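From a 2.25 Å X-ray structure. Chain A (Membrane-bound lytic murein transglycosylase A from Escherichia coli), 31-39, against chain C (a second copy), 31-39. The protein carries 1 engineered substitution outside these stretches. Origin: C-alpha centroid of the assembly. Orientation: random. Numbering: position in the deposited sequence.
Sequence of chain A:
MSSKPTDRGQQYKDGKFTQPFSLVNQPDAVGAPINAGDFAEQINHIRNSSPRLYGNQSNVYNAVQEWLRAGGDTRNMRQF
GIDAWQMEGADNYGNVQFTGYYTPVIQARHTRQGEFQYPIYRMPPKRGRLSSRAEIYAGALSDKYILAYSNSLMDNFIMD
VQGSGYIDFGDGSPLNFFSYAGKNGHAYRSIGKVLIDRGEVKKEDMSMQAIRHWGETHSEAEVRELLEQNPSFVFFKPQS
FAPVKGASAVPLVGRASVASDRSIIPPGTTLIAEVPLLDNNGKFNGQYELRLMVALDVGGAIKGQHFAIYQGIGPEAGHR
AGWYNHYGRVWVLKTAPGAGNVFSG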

ATOM      1  N   GLY A  31     -21.291  30.663   3.000  1.00 45.84           N
ATOM      2  CA  GLY A  31     -20.352  31.162   3.990  1.00 45.62           C
ATOM      3  C   GLY A  31     -18.930  30.658   3.827  1.00 45.51           C
ATOM      4  O   GLY A  31     -18.159  31.208   3.039  1.00 46.14           O
ATOM      5  N   ALA A  32     -18.577  29.617   4.578  1.00 45.16           N
ATOM      6  CA  ALA A  32     -17.234  29.045   4.517  1.00 44.50           C
ATOM      7  C   ALA A  32     -17.211  27.667   3.859  1.00 44.11           C
ATOM      8  O   ALA A  32     -18.083  26.833   4.114  1.00 43.90           O
ATOM      9  CB  ALA A  32     -16.633  28.973   5.914  1.00 43.92           C
ATOM     10  N   PRO A  33     -16.215  27.419   2.986  1.00 44.43           N
ATOM     11  CA  PRO A  33     -16.049  26.147   2.271  1.00 44.71           C
ATOM     12  C   PRO A  33     -15.829  24.977   3.228  1.00 44.84           C
ATOM     13  O   PRO A  33     -15.304  25.155   4.331  1.00 45.01           O
ATOM     14  CB  PRO A  33     -14.808  26.401   1.414  1.00 44.16           C
ATOM     15  CG  PRO A  33     -14.878  27.868   1.150  1.00 43.55           C
ATOM     16  CD  PRO A  33     -15.227  28.405   2.514  1.00 43.97           C
ATOM     17  N   ILE A  34     -16.225  23.783   2.797  1.00 44.27           N
ATOM     18  CA  ILE A  34     -16.081  22.591   3.626  1.00 44.37           C
ATOM     19  C   ILE A  34     -14.817  21.785   3.332  1.00 44.01           C
ATOM     20  O   ILE A  34     -14.205  21.228   4.246  1.00 44.10           O
ATOM     21  CB  ILE A  34     -17.317  21.664   3.508  1.00 43.95           C
ATOM     22  CG1 ILE A  34     -17.405  21.056   2.108  1.00 43.71           C
ATOM     23  CG2 ILE A  34     -18.590  22.445   3.813  1.00 43.48           C
ATOM     24  CD1 ILE A  34     -18.364  19.903   2.022  1.00 42.79           C
ATOM     25  N   ASN A  35     -14.432  21.725   2.060  1.00 43.58           N
ATOM     26  CA  ASN A  35     -13.247  20.977   1.650  1.00 43.10           C
ATOM     27  C   ASN A  35     -12.007  21.859   1.503  1.00 43.23           C
ATOM     28  O   ASN A  35     -11.305  21.800   0.491  1.00 44.71           O
ATOM     29  CB  ASN A  35     -13.521  20.209   0.349  1.00 42.74           C
ATOM     30  CG  ASN A  35     -13.841  21.123  -0.824  1.00 42.70           C
ATOM     31  OD1 ASN A  35     -14.181  22.294  -0.648  1.00 43.72           O
ATOM     32  ND2 ASN A  35     -13.730  20.586  -2.032  1.00 43.29           N
ATOM     33  N   ALA A  36     -11.738  22.670   2.524  1.00 42.59           N
ATOM     34  CA  ALA A  36     -10.581  23.559   2.520  1.00 40.83           C
ATOM     35  C   ALA A  36      -9.287  22.750   2.522  1.00 39.54           C
ATOM     36  O   ALA A  36      -8.312  23.121   1.866  1.00 38.80           O
ATOM     37  CB  ALA A  36     -10.631  24.487   3.727  1.00 40.88           C
ATOM     38  N   GLY A  37      -9.301  21.635   3.252  1.00 39.20           N
ATOM     39  CA  GLY A  37      -8.139  20.767   3.339  1.00 39.10           C
ATOM     40  C   GLY A  37      -7.914  19.958   2.076  1.00 39.20           C
ATOM     41  O   GLY A  37      -6.784  19.856   1.595  1.00 39.22           O
ATOM     42  N   ASP A  38      -8.988  19.379   1.543  1.00 38.92           N
ATOM     43  CA  ASP A  38      -8.917  18.579   0.319  1.00 38.52           C
ATOM     44  C   ASP A  38      -8.410  19.417  -0.853  1.00 37.64           C
ATOM     45  O   ASP A  38      -7.744  18.904  -1.752  1.00 37.75           O
ATOM     46  CB  ASP A  38     -10.293  17.995  -0.023  1.00 39.86           C
ATOM     47  CG  ASP A  38     -10.703  16.871   0.910  1.00 39.95           C
ATOM     48  OD1 ASP A  38     -10.750  17.095   2.138  1.00 42.12           O
ATOM     49  OD2 ASP A  38     -10.985  15.761   0.410  1.00 40.28           O
ATOM     50  N   PHE A  39      -8.741  20.706  -0.833  1.00 36.68           N
ATOM     51  CA  PHE A  39      -8.318  21.634  -1.875  1.00 35.37           C
ATOM     52  C   PHE A  39      -6.806  21.836  -1.801  1.00 35.09           C
ATOM     53  O   PHE A  39      -6.129  21.890  -2.828  1.00 35.03           O
ATOM     54  CB  PHE A  39      -9.037  22.975  -1.712  1.00 34.39           C
ATOM     55  CG  PHE A  39      -8.700  23.981  -2.776  1.00 33.90           C
ATOM     56  CD1 PHE A  39      -9.179  23.827  -4.073  1.00 32.21           C
ATOM     57  CD2 PHE A  39      -7.907  25.085  -2.481  1.00 34.15           C
ATOM     58  CE1 PHE A  39      -8.874  24.760  -5.059  1.00 31.12           C
ATOM     59  CE2 PHE A  39      -7.597  26.023  -3.462  1.00 34.39           C
ATOM     60  CZ  PHE A  39      -8.083  25.858  -4.754  1.00 33.02           C
TER
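Chain C, residues 31-39: GAPINAGDF

The apolar centre of the contact is built from alanine and isoleucine side chains, and three carbon-carbon approaches define it. Ala A32 CB lies 3.7 Å from Ala C32 CB, so the same residue of the two copies meets itself, with both CA-to-CB bonds directed toward the opposing stretch. Ala A32 CB also stands 3.7 Å from Ile C34 CG2, and Ile A34 CG2 packs 3.6 Å from Ala C36 CB. These are van der Waals distances. The areas agree: Ala A32, Ile A34 and Ile C34 each lose between 57 and 65 Å² to the other stretch, out of 374 Å² buried on both sides together.

The two stretches run in broadly the same direction: Ala A32 pairs with Ala C32 and, further along both chains, Ile A34 with Ala C36. The backbone register shows that the pairing is not exactly symmetric. Ala A32 faces Ala C32 with CA atoms 5.7 Å apart, whereas Ile A34 is closest to Ala C36, CA to CA 4.7 Å. The isoleucines differ as well: both have chi1 in the p well, but chi2 is t (166°) in Ile A34 and p (76°) in Ile C34, where the end of the side chain leads away from chain A.

Each copy runs as a loop through residue 35 and enters a helix at residue 36. Ala C32 is extended (phi/psi -142/148), as is Ala A32 (-110/137). From residue 36 both chains have helical angles, and the first turn is supported by Phe C39 N to Asn C35 O at 2.9 Å and Phe A39 N to Asn A35 O at 3.1 Å. Asn A35 and Asn C35 occupy the N-cap positions without side-chain capping bonds; their CA-to-CB bonds point away from the contact, and their amide groups are hydrogen-bonded elsewhere in the structure.

Beyond the apolar centre, backbone meets backbone. A single hydrogen bond crosses between the stretches, from Gly C37 N to Ile A34 O, at 3.1 Å with an N-H...O angle of 138°, so it is noticeably bent. The close approach depends on the absence of a side chain at Gly C37: an ideal CB there would fall 2.7 Å from Ile A34 O, a clash. The reciprocal bond does not form; instead Ile C34 O lies 3.7 Å from Ala A36 CB and 3.8 Å from Pro A33 O.

At the polar edge, Asp A38 OD1 and Asp C38 OD1 are 4.4 Å apart. Both side chains start sideways, in m rotamers, and their ends come nearer to the opposite stretch. The pair brings like charges close together and is no salt bridge.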

ATOM      1  N   GLY C  31     -18.028  34.010  12.277  1.00 37.56           N
ATOM      2  CA  GLY C  31     -17.449  33.123  11.285  1.00 33.86           C
ATOM      3  C   GLY C  31     -18.235  31.842  11.083  1.00 31.86           C
ATOM      4  O   GLY C  31     -19.365  31.707  11.558  1.00 30.57           O
ATOM      5  N   ALA C  32     -17.623  30.897  10.375  1.00 31.08           N
ATOM      6  CA  ALA C  32     -18.239  29.605  10.091  1.00 29.87           C
ATOM      7  C   ALA C  32     -17.174  28.511  10.149  1.00 28.88           C
ATOM      8  O   ALA C  32     -16.006  28.760   9.849  1.00 29.75           O
ATOM      9  CB  ALA C  32     -18.899  29.631   8.717  1.00 30.57           C
ATOM     10  N   PRO C  33     -17.559  27.294  10.574  1.00 28.83           N
ATOM     11  CA  PRO C  33     -16.641  26.151  10.677  1.00 28.80           C
ATOM     12  C   PRO C  33     -15.949  25.858   9.348  1.00 27.87           C
ATOM     13  O   PRO C  33     -16.558  25.312   8.425  1.00 27.29           O
ATOM     14  CB  PRO C  33     -17.571  25.010  11.087  1.00 29.23           C
ATOM     15  CG  PRO C  33     -18.606  25.709  11.904  1.00 29.99           C
ATOM     16  CD  PRO C  33     -18.901  26.924  11.061  1.00 27.70           C
ATOM     17  N   ILE C  34     -14.676  26.228   9.261  1.00 27.80           N
ATOM     18  CA  ILE C  34     -13.899  26.026   8.042  1.00 28.60           C
ATOM     19  C   ILE C  34     -13.330  24.617   7.858  1.00 28.21           C
ATOM     20  O   ILE C  34     -12.583  24.363   6.911  1.00 27.68           O
ATOM     21  CB  ILE C  34     -12.780  27.095   7.901  1.00 29.11           C
ATOM     22  CG1 ILE C  34     -11.983  27.244   9.203  1.00 28.05           C
ATOM     23  CG2 ILE C  34     -13.389  28.429   7.519  1.00 28.85           C
ATOM     24  CD1 ILE C  34     -10.994  26.133   9.469  1.00 29.21           C
ATOM     25  N   ASN C  35     -13.704  23.702   8.750  1.00 28.10           N
ATOM     26  CA  ASN C  35     -13.237  22.321   8.674  1.00 28.00           C
ATOM     27  C   ASN C  35     -14.414  21.343   8.665  1.00 26.96           C
ATOM     28  O   ASN C  35     -14.304  20.219   9.154  1.00 28.59           O
ATOM     29  CB  ASN C  35     -12.300  22.008   9.845  1.00 27.99           C
ATOM     30  CG  ASN C  35     -13.020  21.964  11.183  1.00 29.72           C
ATOM     31  OD1 ASN C  35     -13.998  22.679  11.402  1.00 29.87           O
ATOM     32  ND2 ASN C  35     -12.538  21.114  12.083  1.00 29.44           N
ATOM     33  N   ALA C  36     -15.528  21.778   8.082  1.00 25.78           N
ATOM     34  CA  ALA C  36     -16.745  20.976   7.999  1.00 24.26           C
ATOM     35  C   ALA C  36     -16.539  19.609   7.351  1.00 24.10           C
ATOM     36  O   ALA C  36     -17.190  18.634   7.728  1.00 24.48           O
ATOM     37  CB  ALA C  36     -17.825  21.747   7.266  1.00 25.64           C
ATOM     38  N   GLY C  37     -15.644  19.546   6.369  1.00 26.15           N
ATOM     39  CA  GLY C  37     -15.364  18.289   5.695  1.00 25.23           C
ATOM     40  C   GLY C  37     -14.593  17.341   6.595  1.00 23.84           C
ATOM     41  O   GLY C  37     -14.876  16.143   6.641  1.00 22.87           O
ATOM     42  N   ASP C  38     -13.617  17.890   7.315  1.00 24.70           N
ATOM     43  CA  ASP C  38     -12.790  17.116   8.236  1.00 24.77           C
ATOM     44  C   ASP C  38     -13.606  16.631   9.429  1.00 25.95           C
ATOM     45  O   ASP C  38     -13.331  15.569   9.988  1.00 27.80           O
ATOM     46  CB  ASP C  38     -11.601  17.953   8.723  1.00 23.17           C
ATOM     47  CG  ASP C  38     -10.618  18.290   7.610  1.00 21.40           C
ATOM     48  OD1 ASP C  38     -10.666  17.652   6.535  1.00 20.08           O
ATOM     49  OD2 ASP C  38      -9.786  19.196   7.819  1.00 22.61           O
ATOM     50  N   PHE C  39     -14.601  17.423   9.821  1.00 26.26           N
ATOM     51  CA  PHE C  39     -15.473  17.075  10.938  1.00 26.35           C
ATOM     52  C   PHE C  39     -16.394  15.918  10.554  1.00 26.05           C
ATOM     53  O   PHE C  39     -16.603  14.994  11.342  1.00 26.69           O
ATOM     54  CB  PHE C  39     -16.302  18.288  11.368  1.00 26.74           C
ATOM     55  CG  PHE C  39     -17.263  17.998  12.488  1.00 29.14           C
ATOM     56  CD1 PHE C  39     -16.797  17.708  13.768  1.00 29.96           C
ATOM     57  CD2 PHE C  39     -18.636  17.998  12.260  1.00 27.98           C
ATOM     58  CE1 PHE C  39     -17.682  17.421  14.803  1.00 29.43           C
ATOM     59  CE2 PHE C  39     -19.528  17.712  13.288  1.00 28.40           C
ATOM     60  CZ  PHE C  39     -19.050  17.423  14.563  1.00 28.85           C
TER